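Long-range contacts in putative pneumococcal surface protein (Streptococcus pneumoniae, PDB 4CNL), which probably attaches to the pneumococcal surface by binding the choline groups of teichoic acids through a choline-binding repeat domain: residues Gly76-Val84 and Tyr93-Tyr101; Ser144-Leu152 and Tyr169-Trp177. All coordinates share one frame; numbering follows the deposited sequence.

Interaction 1: residues Gly76-Val84 and Tyr93-Tyr101. With CHT (choline ion), chain B; CHT (choline ion), chain G; CHT (choline ion), chain H; SO4 (sulfate ion), chain K.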
loop_
_atom_site.group_PDB
_atom_site.type_symbol
_atom_site.label_atom_id
_atom_site.label_comp_id
_atom_site.label_asym_id
_atom_site.label_seq_id
_atom_site.Cartn_x
_atom_site.Cartn_y
_atom_site.Cartn_z
ATOM N N GLY A 76 3.538 -7.009 -11.900
ATOM C CA GLY A 76 3.906 -5.747 -12.517
ATOM C C GLY A 76 2.828 -4.676 -12.482
ATOM O O GLY A 76 3.128 -3.486 -12.684
ATOM N N LYS A 77 1.580 -5.080 -12.240
ATOM C CA LYS A 77 0.455 -4.142 -12.288
ATOM C C LYS A 77 0.513 -3.137 -11.144
ATOM O O LYS A 77 0.716 -3.516 -9.991
ATOM C CB LYS A 77 -0.883 -4.882 -12.233
ATOM C CG LYS A 77 -1.149 -5.804 -13.405
ATOM C CD LYS A 77 -2.603 -6.226 -13.416
ATOM C CE LYS A 77 -2.937 -7.019 -14.665
ATOM N NZ LYS A 77 -4.385 -7.400 -14.646
ATOM N N MET A 78 0.340 -1.858 -11.456
ATOM C CA MET A 78 0.273 -0.853 -10.401
ATOM C C MET A 78 -0.970 -1.069 -9.563
ATOM O O MET A 78 -2.078 -1.182 -10.097
ATOM C CB MET A 78 0.268 0.558 -10.981
ATOM C CG MET A 78 0.360 1.616 -9.914
ATOM S SD MET A 78 -0.004 3.254 -10.550
ATOM C CE MET A 78 -1.724 3.079 -10.870
ATOM N N ALA A 79 -0.788 -1.109 -8.246
ATOM C CA ALA A 79 -1.912 -1.243 -7.331
ATOM C C ALA A 79 -2.781 0.013 -7.315
ATOM O O ALA A 79 -2.278 1.138 -7.387
ATOM C CB ALA A 79 -1.394 -1.561 -5.928
ATOM N N GLN A 80 -4.091 -0.189 -7.213
ATOM C CA GLN A 80 -5.055 0.905 -7.255
ATOM C C GLN A 80 -6.274 0.551 -6.436
ATOM O O GLN A 80 -6.926 -0.450 -6.719
ATOM C CB GLN A 80 -5.501 1.203 -8.699
ATOM C CG GLN A 80 -4.600 2.139 -9.458
ATOM C CD GLN A 80 -5.077 2.424 -10.886
ATOM O OE1 GLN A 80 -4.879 1.615 -11.797
ATOM N NE2 GLN A 80 -5.688 3.587 -11.084
ATOM N N GLY A 81 -6.581 1.374 -5.436
ATOM C CA GLY A 81 -7.750 1.169 -4.599
ATOM C C GLY A 81 -7.771 -0.199 -3.958
ATOM O O GLY A 81 -8.784 -0.903 -3.987
ATOM N N GLU A 82 -6.651 -0.583 -3.355
ATOM C CA GLU A 82 -6.536 -1.933 -2.845
ATOM C C GLU A 82 -5.434 -2.040 -1.816
ATOM O O GLU A 82 -4.512 -1.216 -1.768
ATOM C CB GLU A 82 -6.277 -2.922 -3.987
ATOM C CG GLU A 82 -4.922 -2.751 -4.655
ATOM C CD GLU A 82 -4.775 -3.595 -5.924
ATOM O OE1 GLU A 82 -4.736 -4.842 -5.819
ATOM O OE2 GLU A 82 -4.698 -3.004 -7.018
ATOM N N TRP A 83 -5.554 -3.074 -0.997
ATOM C CA TRP A 83 -4.531 -3.443 -0.034
ATOM C C TRP A 83 -3.502 -4.358 -0.659
ATOM O O TRP A 83 -3.855 -5.271 -1.403
ATOM C CB TRP A 83 -5.169 -4.147 1.157
ATOM C CG TRP A 83 -5.976 -3.240 2.002
ATOM C CD1 TRP A 83 -7.311 -2.983 1.894
ATOM C CD2 TRP A 83 -5.496 -2.448 3.096
ATOM N NE1 TRP A 83 -7.696 -2.083 2.867
ATOM C CE2 TRP A 83 -6.598 -1.731 3.609
ATOM C CE3 TRP A 83 -4.240 -2.278 3.692
ATOM C CZ2 TRP A 83 -6.482 -0.853 4.698
ATOM C CZ3 TRP A 83 -4.122 -1.410 4.768
ATOM C CH2 TRP A 83 -5.241 -0.705 5.260
ATOM N N VAL A 84 -2.234 -4.116 -0.360
ATOM C CA VAL A 84 -1.178 -5.029 -0.756
ATOM C C VAL A 84 -0.293 -5.356 0.438
ATOM O O VAL A 84 -0.101 -4.532 1.336
ATOM C CB VAL A 84 -0.295 -4.449 -1.877
ATOM C CG1 VAL A 84 -1.138 -4.083 -3.095
ATOM C CG2 VAL A 84 0.497 -3.243 -1.361
ATOM N N TYR A 93 0.032 -2.183 2.995
ATOM C CA TYR A 93 -0.156 -0.812 2.535
ATOM C C TYR A 93 -1.492 -0.710 1.823
ATOM O O TYR A 93 -1.989 -1.695 1.285
ATOM C CB TYR A 93 0.964 -0.382 1.577
ATOM C CG TYR A 93 2.355 -0.444 2.174
ATOM C CD1 TYR A 93 3.098 -1.614 2.127
ATOM C CD2 TYR A 93 2.924 0.668 2.780
ATOM C CE1 TYR A 93 4.377 -1.678 2.672
ATOM C CE2 TYR A 93 4.210 0.613 3.321
ATOM C CZ TYR A 93 4.927 -0.560 3.259
ATOM O OH TYR A 93 6.203 -0.626 3.788
ATOM N N TYR A 94 -2.075 0.484 1.838
ATOM C CA TYR A 94 -3.280 0.736 1.060
ATOM C C TYR A 94 -2.970 1.740 -0.032
ATOM O O TYR A 94 -2.557 2.869 0.242
ATOM C CB TYR A 94 -4.438 1.252 1.937
ATOM C CG TYR A 94 -5.689 1.370 1.098
ATOM C CD1 TYR A 94 -6.400 0.236 0.742
ATOM C CD2 TYR A 94 -6.120 2.602 0.620
ATOM C CE1 TYR A 94 -7.534 0.325 -0.069
ATOM C CE2 TYR A 94 -7.252 2.700 -0.189
ATOM C CZ TYR A 94 -7.947 1.555 -0.521
ATOM O OH TYR A 94 -9.069 1.626 -1.314
ATOM N N LEU A 95 -3.163 1.320 -1.278
ATOM C CA LEU A 95 -2.988 2.216 -2.399
ATOM C C LEU A 95 -4.341 2.788 -2.784
ATOM O O LEU A 95 -5.277 2.048 -3.052
ATOM C CB LEU A 95 -2.352 1.491 -3.586
ATOM C CG LEU A 95 -0.898 1.023 -3.425
ATOM C CD1 LEU A 95 0.030 2.117 -2.900
ATOM C CD2 LEU A 95 -0.783 -0.260 -2.605
ATOM N N LYS A 96 -4.433 4.110 -2.781
ATOM C CA LYS A 96 -5.671 4.802 -3.107
ATOM C C LYS A 96 -6.026 4.598 -4.580
ATOM O O LYS A 96 -5.207 4.099 -5.350
ATOM C CB LYS A 96 -5.531 6.285 -2.776
ATOM C CG LYS A 96 -5.258 6.534 -1.297
ATOM C CD LYS A 96 -5.166 8.018 -1.017
ATOM C CE LYS A 96 -3.800 8.562 -1.362
ATOM N NZ LYS A 96 -3.859 10.024 -1.640
ATOM N N SER A 97 -7.248 4.961 -4.968
ATOM C CA SER A 97 -7.673 4.761 -6.354
ATOM C C SER A 97 -6.809 5.547 -7.333
ATOM O O SER A 97 -6.697 5.175 -8.498
ATOM C CB SER A 97 -9.151 5.128 -6.533
ATOM O OG SER A 97 -9.511 6.263 -5.752
ATOM N N ASP A 98 -6.170 6.617 -6.864
ATOM C CA ASP A 98 -5.241 7.346 -7.720
ATOM C C ASP A 98 -3.858 6.694 -7.762
ATOM O O ASP A 98 -2.970 7.164 -8.470
ATOM C CB ASP A 98 -5.121 8.811 -7.273
ATOM C CG ASP A 98 -4.424 8.976 -5.920
ATOM O OD1 ASP A 98 -4.140 7.969 -5.239
ATOM O OD2 ASP A 98 -4.177 10.136 -5.522
ATOM N N GLY A 99 -3.674 5.618 -6.998
ATOM C CA GLY A 99 -2.417 4.889 -7.020
ATOM C C GLY A 99 -1.465 5.180 -5.872
ATOM O O GLY A 99 -0.678 4.317 -5.490
ATOM N N SER A 100 -1.525 6.386 -5.311
ATOM C CA SER A 100 -0.564 6.776 -4.273
ATOM C C SER A 100 -0.936 6.180 -2.918
ATOM O O SER A 100 -2.114 6.058 -2.584
ATOM C CB SER A 100 -0.475 8.301 -4.187
ATOM O OG SER A 100 -1.710 8.847 -3.758
ATOM N N TYR A 101 0.066 5.823 -2.117
ATOM C CA TYR A 101 -0.226 5.133 -0.862
ATOM C C TYR A 101 -0.853 6.080 0.158
ATOM O O TYR A 101 -0.526 7.273 0.200
ATOM C CB TYR A 101 1.037 4.478 -0.293
ATOM C CG TYR A 101 2.115 5.418 0.181
ATOM C CD1 TYR A 101 3.061 5.929 -0.703
ATOM C CD2 TYR A 101 2.230 5.753 1.527
ATOM C CE1 TYR A 101 4.068 6.773 -0.272
ATOM C CE2 TYR A 101 3.233 6.592 1.959
ATOM C CZ TYR A 101 4.149 7.101 1.065
ATOM O OH TYR A 101 5.159 7.939 1.508
HETATM C C4 CHT B . -4.890 -7.386 6.776
HETATM C C5 CHT B . -5.258 -5.914 6.674
HETATM C C6 CHT B . -7.426 -6.497 5.914
HETATM C C7 CHT B . -6.597 -4.316 5.620
HETATM C C8 CHT B . -5.717 -6.102 4.357
HETATM O O6 CHT B . -5.553 -7.946 7.899
HETATM N N1 CHT B . -6.251 -5.711 5.643
HETATM C C4 CHT G . 7.726 5.475 -0.841
HETATM C C5 CHT G . 6.877 4.265 -0.458
HETATM C C6 CHT G . 6.092 3.027 1.403
HETATM C C7 CHT G . 8.391 3.415 1.110
HETATM C C8 CHT G . 6.951 5.188 1.705
HETATM O O6 CHT G . 8.394 5.230 -2.072
HETATM N N1 CHT G . 7.076 3.973 0.944
HETATM C C4 CHT H . 1.462 9.311 -12.482
HETATM C C5 CHT H . 0.260 8.399 -12.224
HETATM C C6 CHT H . -0.628 6.244 -12.607
HETATM C C7 CHT H . 0.949 7.152 -14.094
HETATM C C8 CHT H . 1.613 6.478 -11.938
HETATM O O6 CHT H . 1.273 10.564 -11.834
HETATM N N1 CHT H . 0.551 7.065 -12.713
HETATM S S SO4 K . -10.049 4.842 -2.663
HETATM O O1 SO4 K . -10.700 5.026 -3.958
HETATM O O2 SO4 K . -9.969 3.416 -2.354
HETATM O O3 SO4 K . -8.732 5.452 -2.639
HETATM O O4 SO4 K . -10.877 5.533 -1.675
HETATM O O HOH W 1 0.171 2.101 -6.633
#
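Tyr94 swings its CG opposite the backbone N (chi1 -175°) while Trp83, across the hairpin, sets CG opposite its own carbonyl carbon (chi1 -70°), and these turns bring the side chains across each other at about a right angle, with the ring planes at 57°. The edge of Tyr94 points at the indole face in a T-shaped pair, CD1 lying 3.4 Å from Trp83 NE1, and Tyr94 CB sits almost squarely over the six-membered ring, 3.7 Å from its centroid, in a CH-pi contact. The opposite indole face receives a choline methyl, whose C7 is 3.3 Å from Trp83 CE2. Tyrosine thus backs the wall that the cation meets.

On the other face of the strands, Val84 CG2 presses on Leu95 CD2 at a tight 3.5 Å, with Ala79 CB closing in on the same methyl. Backbone pairing joins Val84 with Tyr93 and Glu82 with Leu95, and a G1 bulge at Gly81 and Glu82 ends the regular register. Lys96 O accepts from Gly81 N (3.1 Å) and Gly99 N, which arrive from opposite faces of its plane. Farther along, Gln80 NE2 holds Ser97 O at 3.2 Å, and one water bridges Ala79 O and Gly99 O. Glu82 OE2 turns back to Gln80 N, while its OE1 meets Lys73. The arrangement is the beta hairpin and following turn of a choline-binding repeat, with aromatic residues contributing to successive choline sites.

Interaction 2: residues Ser144-Leu152 and Tyr169-Trp177; sequences STWQGNYYL and YYVGADGVW. With CHT (choline ion), chain E; CHT (choline ion), chain C.
Trp146 directs the edge of its six-membered ring at the face of Tyr169, the planes standing at 79°, and CZ2 touches Tyr169 CB at 3.6 Å. Its CZ3 lies 3.7 Å from Trp177 CB, with the indoles tilted by 67°. Trp177 sets CG opposite its backbone N (chi1 180°), which turns its indole to the choline. Choline C7 sits over a face of all three rings, coming to 3.3 Å from Trp177 CE3. Gly148 O approaches another methyl, C6, at 3.1 Å.

A second patch joins Tyr150 CE1 to Val176 CG2 at 3.5 Å. The Tyr150 ring carries a different choline over one face, and Asp174 O lies at its edge.

Behind these contacts, Trp177 N donates to Asn149 O in a nearly straight bond of 2.9 Å, tying the hairpin turn to the end of the other segment. An Asx turn, Asp174 OD1 accepting from Val176 N, shapes the approach to Trp177. Tyr151 CD1 backs the indole face of Trp146 turned away from choline, while Trp146 NE1 is held by Asp165. The aromatic cluster meets the trimethylammonium group with ring faces, consistent with recognition by cation-pi and CH-pi attraction, without a carboxylate in this contact touching the ion.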
loop_
_atom_site.group_PDB
_atom_site.type_symbol
_atom_site.label_atom_id
_atom_site.label_comp_id
_atom_site.label_asym_id
_atom_site.label_seq_id
_atom_site.Cartn_x
_atom_site.Cartn_y
_atom_site.Cartn_z
ATOM N N SER A 144 -15.275 -0.626 22.169
ATOM C CA SER A 144 -16.117 -1.170 23.235
ATOM C C SER A 144 -15.479 -2.385 23.876
ATOM O O SER A 144 -16.132 -3.419 24.061
ATOM C CB SER A 144 -17.506 -1.513 22.690
ATOM O OG SER A 144 -18.175 -0.337 22.278
ATOM N N THR A 145 -14.199 -2.260 24.220
ATOM C CA THR A 145 -13.427 -3.387 24.725
ATOM C C THR A 145 -12.154 -2.927 25.425
ATOM O O THR A 145 -11.684 -1.807 25.213
ATOM C CB THR A 145 -13.061 -4.373 23.590
ATOM O OG1 THR A 145 -12.600 -5.612 24.147
ATOM C CG2 THR A 145 -11.980 -3.782 22.684
ATOM N N TRP A 146 -11.613 -3.792 26.278
ATOM C CA TRP A 146 -10.383 -3.494 26.989
ATOM C C TRP A 146 -9.175 -3.926 26.190
ATOM O O TRP A 146 -9.211 -4.946 25.493
ATOM C CB TRP A 146 -10.362 -4.185 28.351
ATOM C CG TRP A 146 -11.374 -3.647 29.278
ATOM C CD1 TRP A 146 -12.667 -4.057 29.419
ATOM C CD2 TRP A 146 -11.183 -2.583 30.212
ATOM N NE1 TRP A 146 -13.298 -3.306 30.379
ATOM C CE2 TRP A 146 -12.408 -2.393 30.881
ATOM C CE3 TRP A 146 -10.091 -1.772 30.546
ATOM C CZ2 TRP A 146 -12.577 -1.420 31.867
ATOM C CZ3 TRP A 146 -10.257 -0.804 31.510
ATOM C CH2 TRP A 146 -11.492 -0.643 32.174
ATOM N N GLN A 147 -8.117 -3.130 26.279
ATOM C CA GLN A 147 -6.781 -3.559 25.876
ATOM C C GLN A 147 -5.897 -3.352 27.087
ATOM O O GLN A 147 -5.549 -2.219 27.429
ATOM C CB GLN A 147 -6.274 -2.776 24.656
ATOM C CG GLN A 147 -4.822 -3.064 24.288
ATOM C CD GLN A 147 -4.561 -4.528 23.981
ATOM O OE1 GLN A 147 -5.457 -5.263 23.539
ATOM N NE2 GLN A 147 -3.323 -4.959 24.208
ATOM N N GLY A 148 -5.569 -4.445 27.766
ATOM C CA GLY A 148 -4.899 -4.341 29.050
ATOM C C GLY A 148 -5.789 -3.565 30.001
ATOM O O GLY A 148 -6.977 -3.863 30.124
ATOM N N ASN A 149 -5.213 -2.553 30.649
ATOM C CA ASN A 149 -5.935 -1.742 31.628
ATOM C C ASN A 149 -6.555 -0.489 31.033
ATOM O O ASN A 149 -6.973 0.423 31.761
ATOM C CB ASN A 149 -4.998 -1.353 32.765
ATOM C CG ASN A 149 -4.425 -2.561 33.471
ATOM O OD1 ASN A 149 -5.167 -3.423 33.938
ATOM N ND2 ASN A 149 -3.102 -2.640 33.535
ATOM N N TYR A 150 -6.604 -0.440 29.703
ATOM C CA TYR A 150 -7.209 0.678 29.001
ATOM C C TYR A 150 -8.486 0.252 28.313
ATOM O O TYR A 150 -8.605 -0.888 27.864
ATOM C CB TYR A 150 -6.254 1.247 27.955
ATOM C CG TYR A 150 -4.951 1.716 28.527
ATOM C CD1 TYR A 150 -4.852 2.977 29.106
ATOM C CD2 TYR A 150 -3.816 0.904 28.497
ATOM C CE1 TYR A 150 -3.660 3.420 29.642
ATOM C CE2 TYR A 150 -2.616 1.341 29.037
ATOM C CZ TYR A 150 -2.547 2.598 29.602
ATOM O OH TYR A 150 -1.363 3.043 30.134
ATOM N N TYR A 151 -9.432 1.178 28.201
ATOM C CA TYR A 151 -10.703 0.865 27.558
ATOM C C TYR A 151 -10.900 1.684 26.308
ATOM O O TYR A 151 -10.809 2.914 26.339
ATOM C CB TYR A 151 -11.869 1.120 28.508
ATOM C CG TYR A 151 -13.205 0.658 27.969
ATOM C CD1 TYR A 151 -13.556 -0.693 28.016
ATOM C CD2 TYR A 151 -14.122 1.559 27.448
ATOM C CE1 TYR A 151 -14.776 -1.130 27.533
ATOM C CE2 TYR A 151 -15.361 1.126 26.964
ATOM C CZ TYR A 151 -15.671 -0.220 27.017
ATOM O OH TYR A 151 -16.887 -0.655 26.546
ATOM N N LEU A 152 -11.199 1.006 25.212
ATOM C CA LEU A 152 -11.528 1.701 23.970
ATOM C C LEU A 152 -13.042 1.844 23.858
ATOM O O LEU A 152 -13.782 0.851 23.931
ATOM C CB LEU A 152 -10.971 0.946 22.756
ATOM C CG LEU A 152 -9.453 0.743 22.593
ATOM C CD1 LEU A 152 -8.705 2.060 22.766
ATOM C CD2 LEU A 152 -8.883 -0.342 23.535
ATOM N N TYR A 169 -16.502 0.313 35.591
ATOM C CA TYR A 169 -15.084 0.531 35.860
ATOM C C TYR A 169 -14.715 1.989 35.691
ATOM O O TYR A 169 -15.143 2.630 34.726
ATOM C CB TYR A 169 -14.217 -0.305 34.917
ATOM C CG TYR A 169 -14.377 -1.792 35.065
ATOM C CD1 TYR A 169 -13.606 -2.497 35.982
ATOM C CD2 TYR A 169 -15.285 -2.495 34.287
ATOM C CE1 TYR A 169 -13.740 -3.862 36.127
ATOM C CE2 TYR A 169 -15.422 -3.868 34.423
ATOM C CZ TYR A 169 -14.645 -4.542 35.346
ATOM O OH TYR A 169 -14.764 -5.905 35.508
ATOM N N TYR A 170 -13.915 2.510 36.613
ATOM C CA TYR A 170 -13.459 3.890 36.517
ATOM C C TYR A 170 -12.036 3.946 35.979
ATOM O O TYR A 170 -11.108 3.353 36.554
ATOM C CB TYR A 170 -13.530 4.596 37.883
ATOM C CG TYR A 170 -12.905 5.970 37.824
ATOM C CD1 TYR A 170 -13.608 7.050 37.291
ATOM C CD2 TYR A 170 -11.602 6.179 38.264
ATOM C CE1 TYR A 170 -13.022 8.313 37.211
ATOM C CE2 TYR A 170 -11.012 7.433 38.185
ATOM C CZ TYR A 170 -11.730 8.489 37.653
ATOM O OH TYR A 170 -11.138 9.737 37.573
ATOM N N VAL A 171 -11.847 4.655 34.872
ATOM C CA VAL A 171 -10.487 4.915 34.430
ATOM C C VAL A 171 -10.099 6.347 34.773
ATOM O O VAL A 171 -10.886 7.273 34.590
ATOM C CB VAL A 171 -10.310 4.665 32.921
ATOM C CG1 VAL A 171 -10.495 3.187 32.617
ATOM C CG2 VAL A 171 -11.300 5.493 32.114
ATOM N N GLY A 172 -8.891 6.519 35.299
ATOM C CA GLY A 172 -8.401 7.841 35.660
ATOM C C GLY A 172 -8.056 8.681 34.449
ATOM O O GLY A 172 -8.206 8.229 33.307
ATOM N N ALA A 173 -7.608 9.915 34.682
ATOM C CA ALA A 173 -7.285 10.806 33.568
ATOM C C ALA A 173 -6.215 10.228 32.643
ATOM O O ALA A 173 -6.205 10.537 31.450
ATOM C CB ALA A 173 -6.844 12.159 34.088
ATOM N N ASP A 174 -5.319 9.392 33.171
ATOM C CA ASP A 174 -4.280 8.782 32.342
ATOM C C ASP A 174 -4.793 7.591 31.506
ATOM O O ASP A 174 -4.049 7.026 30.700
ATOM C CB ASP A 174 -3.077 8.356 33.203
ATOM C CG ASP A 174 -3.433 7.334 34.274
ATOM O OD1 ASP A 174 -4.595 6.887 34.335
ATOM O OD2 ASP A 174 -2.530 6.975 35.071
ATOM N N GLY A 175 -6.065 7.238 31.679
ATOM C CA GLY A 175 -6.674 6.156 30.922
ATOM C C GLY A 175 -6.615 4.806 31.611
ATOM O O GLY A 175 -7.234 3.844 31.158
ATOM N N VAL A 176 -5.900 4.734 32.725
ATOM C CA VAL A 176 -5.648 3.440 33.364
ATOM C C VAL A 176 -6.717 3.057 34.379
ATOM O O VAL A 176 -7.048 3.847 35.269
ATOM C CB VAL A 176 -4.279 3.434 34.084
ATOM C CG1 VAL A 176 -4.063 2.106 34.810
ATOM C CG2 VAL A 176 -3.162 3.694 33.095
ATOM N N TRP A 177 -7.265 1.851 34.250
ATOM C CA TRP A 177 -8.033 1.280 35.350
ATOM C C TRP A 177 -7.037 0.783 36.392
ATOM O O TRP A 177 -6.290 -0.166 36.144
ATOM C CB TRP A 177 -8.935 0.141 34.885
ATOM C CG TRP A 177 -9.714 -0.450 36.022
ATOM C CD1 TRP A 177 -10.713 0.149 36.724
ATOM C CD2 TRP A 177 -9.528 -1.744 36.605
ATOM N NE1 TRP A 177 -11.180 -0.703 37.706
ATOM C CE2 TRP A 177 -10.461 -1.869 37.657
ATOM C CE3 TRP A 177 -8.657 -2.806 36.347
ATOM C CZ2 TRP A 177 -10.556 -3.019 38.437
ATOM C CZ3 TRP A 177 -8.754 -3.945 37.128
ATOM C CH2 TRP A 177 -9.695 -4.042 38.156
HETATM C C4 CHT E . -11.966 -5.775 32.998
HETATM C C5 CHT E . -10.570 -5.575 32.425
HETATM C C6 CHT E . -8.599 -4.330 32.748
HETATM C C7 CHT E . -10.600 -3.703 33.832
HETATM C C8 CHT E . -9.466 -5.668 34.482
HETATM O O6 CHT E . -12.715 -6.546 32.070
HETATM N N1 CHT E . -9.802 -4.812 33.375
HETATM C C4 CHT C . -0.087 2.055 25.997
HETATM C C5 CHT C . -0.274 3.416 26.652
HETATM C C6 CHT C . -0.720 4.572 24.626
HETATM C C7 CHT C . -2.511 3.577 25.836
HETATM C C8 CHT C . -1.408 5.433 26.684
HETATM O O6 CHT C . 1.054 2.099 25.147
HETATM N N1 CHT C . -1.225 4.229 25.928
HETATM O O HOH W 2 -8.996 3.840 29.052
#

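Overall arrangement
Interactions 1 and 2 follow one another along the elongated, helix-free chain, their centres 36 Å apart and their nearest atoms about 18 Å apart. The centre of interaction 1 lies about 6 Å from the centre of the chain, that of interaction 2 about 32 Å. Interaction 1 contributes to three choline pockets completed by residues outside its segments, among them Trp92 and Tyr110 at Trp83, and Trp66 at Tyr93 and Tyr101. In interaction 2 one pocket is built from Trp146, Gly148, Asn149, Tyr169 and Trp177, all within its segments, whereas Tyr150 shares its choline with Trp123, Trp132 and Met158. Such spaced sites would suit binding to repeated choline groups, consistent with teichoic acid recognition.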